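Local atomic coordinates of HI1317 (Haemophilus influenzae, PDB entry 1JOV), a protein that probably interconverts the alpha and beta anomers of glucose 6-phosphate, as a member of the glucose-6-phosphate 1-epimerase family. Residues T8-L13 with Y101-H106. Residues are numbered along the deposited sequence; the frame is centred on the assembly and turned at random.
Sequences TLTPEL and YYISVH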
loop_
_atom_site.group_PDB
_atom_site.type_symbol
_atom_site.label_atom_id
_atom_site.label_comp_id
_atom_site.label_asym_id
_atom_site.label_seq_id
_atom_site.Cartn_x
_atom_site.Cartn_y
_atom_site.Cartn_z
ATOM N N THR A 8 -1.445 -4.801 -24.942
ATOM C CA THR A 8 -0.993 -6.150 -24.660
ATOM C C THR A 8 0.523 -5.992 -24.658
ATOM O O THR A 8 1.125 -6.003 -25.727
ATOM C CB THR A 8 -1.378 -7.221 -25.692
ATOM O OG1 THR A 8 -2.801 -7.272 -25.815
ATOM C CG2 THR A 8 -0.854 -8.587 -25.260
ATOM N N LEU A 9 1.138 -5.867 -23.496
ATOM C CA LEU A 9 2.589 -5.753 -23.461
ATOM C C LEU A 9 3.226 -7.131 -23.696
ATOM O O LEU A 9 4.128 -7.271 -24.567
ATOM C CB LEU A 9 3.128 -5.091 -22.167
ATOM C CG LEU A 9 2.713 -3.658 -21.876
ATOM C CD1 LEU A 9 1.222 -3.609 -21.452
ATOM C CD2 LEU A 9 3.608 -3.161 -20.750
ATOM N N THR A 10 2.782 -8.128 -22.922
ATOM C CA THR A 10 3.153 -9.549 -23.163
ATOM C C THR A 10 1.894 -10.358 -22.932
ATOM O O THR A 10 0.885 -9.791 -22.507
ATOM C CB THR A 10 4.256 -10.090 -22.217
ATOM O OG1 THR A 10 3.661 -10.433 -20.951
ATOM C CG2 THR A 10 5.351 -9.039 -22.012
ATOM N N PRO A 11 1.910 -11.669 -23.187
ATOM C CA PRO A 11 0.730 -12.505 -22.911
ATOM C C PRO A 11 0.336 -12.461 -21.454
ATOM O O PRO A 11 -0.858 -12.670 -21.197
ATOM C CB PRO A 11 1.187 -13.939 -23.299
ATOM C CG PRO A 11 2.268 -13.698 -24.324
ATOM C CD PRO A 11 3.008 -12.446 -23.809
ATOM N N GLU A 12 1.285 -12.163 -20.559
ATOM C CA GLU A 12 1.006 -12.166 -19.140
ATOM C C GLU A 12 0.768 -10.752 -18.571
ATOM O O GLU A 12 0.355 -10.638 -17.416
ATOM C CB GLU A 12 2.162 -12.874 -18.440
ATOM C CG GLU A 12 2.180 -14.368 -18.898
ATOM C CD GLU A 12 3.413 -15.106 -18.521
ATOM O OE1 GLU A 12 4.491 -14.517 -18.714
ATOM O OE2 GLU A 12 3.291 -16.263 -18.042
ATOM N N LEU A 13 0.902 -9.698 -19.384
ATOM C CA LEU A 13 0.872 -8.313 -18.832
ATOM C C LEU A 13 0.104 -7.426 -19.761
ATOM O O LEU A 13 0.570 -7.158 -20.894
ATOM C CB LEU A 13 2.274 -7.760 -18.728
ATOM C CG LEU A 13 2.481 -6.507 -17.909
ATOM C CD1 LEU A 13 1.973 -6.635 -16.508
ATOM C CD2 LEU A 13 4.015 -6.222 -17.907
ATOM N N TYR A 101 9.896 -3.772 -17.273
ATOM C CA TYR A 101 9.210 -5.000 -16.823
ATOM C C TYR A 101 10.115 -6.205 -17.212
ATOM O O TYR A 101 10.701 -6.203 -18.295
ATOM C CB TYR A 101 7.792 -5.088 -17.393
ATOM C CG TYR A 101 7.668 -4.983 -18.893
ATOM C CD1 TYR A 101 7.579 -3.778 -19.543
ATOM C CD2 TYR A 101 7.650 -6.161 -19.653
ATOM C CE1 TYR A 101 7.426 -3.749 -20.970
ATOM C CE2 TYR A 101 7.507 -6.143 -21.007
ATOM C CZ TYR A 101 7.374 -4.995 -21.656
ATOM O OH TYR A 101 7.282 -5.062 -23.024
ATOM N N TYR A 102 10.343 -7.121 -16.249
ATOM C CA TYR A 102 11.163 -8.327 -16.386
ATOM C C TYR A 102 10.265 -9.494 -16.003
ATOM O O TYR A 102 9.818 -9.622 -14.855
ATOM C CB TYR A 102 12.445 -8.354 -15.516
ATOM C CG TYR A 102 13.179 -9.697 -15.502
ATOM C CD1 TYR A 102 14.058 -10.086 -16.540
ATOM C CD2 TYR A 102 13.010 -10.594 -14.457
ATOM C CE1 TYR A 102 14.711 -11.318 -16.537
ATOM C CE2 TYR A 102 13.673 -11.828 -14.429
ATOM C CZ TYR A 102 14.519 -12.190 -15.464
ATOM O OH TYR A 102 15.148 -13.408 -15.451
ATOM N N ILE A 103 10.099 -10.382 -16.932
ATOM C CA ILE A 103 9.331 -11.593 -16.704
ATOM C C ILE A 103 10.118 -12.875 -16.910
ATOM O O ILE A 103 10.712 -13.093 -17.958
ATOM C CB ILE A 103 8.110 -11.561 -17.611
ATOM C CG1 ILE A 103 7.261 -10.335 -17.319
ATOM C CG2 ILE A 103 7.277 -12.828 -17.454
ATOM C CD1 ILE A 103 6.258 -10.029 -18.409
ATOM N N SER A 104 10.089 -13.728 -15.854
ATOM C CA SER A 104 10.735 -15.025 -15.915
ATOM C C SER A 104 9.944 -16.077 -15.156
ATOM O O SER A 104 8.948 -15.777 -14.493
ATOM C CB SER A 104 12.107 -14.912 -15.337
ATOM O OG SER A 104 12.102 -14.909 -13.936
ATOM N N VAL A 105 10.406 -17.338 -15.229
ATOM C CA VAL A 105 9.674 -18.411 -14.678
ATOM C C VAL A 105 9.152 -18.209 -13.295
ATOM O O VAL A 105 8.002 -18.490 -13.040
ATOM C CB VAL A 105 10.561 -19.723 -14.715
ATOM C CG1 VAL A 105 10.134 -20.660 -13.612
ATOM C CG2 VAL A 105 10.438 -20.349 -16.041
ATOM N N HIS A 106 9.992 -17.795 -12.352
ATOM C CA HIS A 106 9.427 -17.724 -10.995
ATOM C C HIS A 106 9.314 -16.321 -10.447
ATOM O O HIS A 106 9.238 -16.173 -9.244
ATOM C CB HIS A 106 10.268 -18.522 -9.987
ATOM C CG HIS A 106 10.307 -19.980 -10.277
ATOM N ND1 HIS A 106 9.207 -20.793 -10.124
ATOM C CD2 HIS A 106 11.294 -20.758 -10.763
ATOM C CE1 HIS A 106 9.527 -22.025 -10.477
ATOM N NE2 HIS A 106 10.787 -22.029 -10.870
#
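Leu9, Thr10 and Leu13 meet the ring and CB of Tyr101 where two sheets of this galactose-mutarotase-like beta fold pack against each other. Residues 8-13 turn the corner between strands 3-10 and 13-18, at the margin of a five-stranded antiparallel sheet. Residues 101-106 cover the last residues of strand 97-104, an outermost strand of the eight-stranded sheet, and the start of the turn that follows. The close contacts are between side chains.

The buried, more closely packed part lies around Leu13. With CG anti to the backbone N (chi1 -166°), the side chain is directed toward Tyr101. Its CD2 sits 4.0 Å from Tyr101 CB and equally close to CG and CD2 of the ring. Leu26 and Leu110 also touch Leu13 and continue the apolar layer. Leu9 meets the ring farther out, with its CD2 3.9 Å from Tyr101 CE1. Thr10 CG2 lies 3.7 Å from Tyr101 CE2, on the other side of the ring's long axis from CE1. Thr10 and Ile103 meet tip to tip.

Thr10 to Leu13 form a type I beta turn. A classic beta bulge sets Leu9 and Thr10 opposite Leu13, whose O accepts from both their N atoms.

The more solvent-exposed side is at Glu12 and Ile103, although Glu12 OE1 comes within 3.5 Å of Ile103 CG2. His28 lies against both side chains. Thr10 OG1, 3.7 Å from Ile103 CD1, accepts from Glu12 N at 3.0 Å in an ST turn, with an N-H...O angle of 145°.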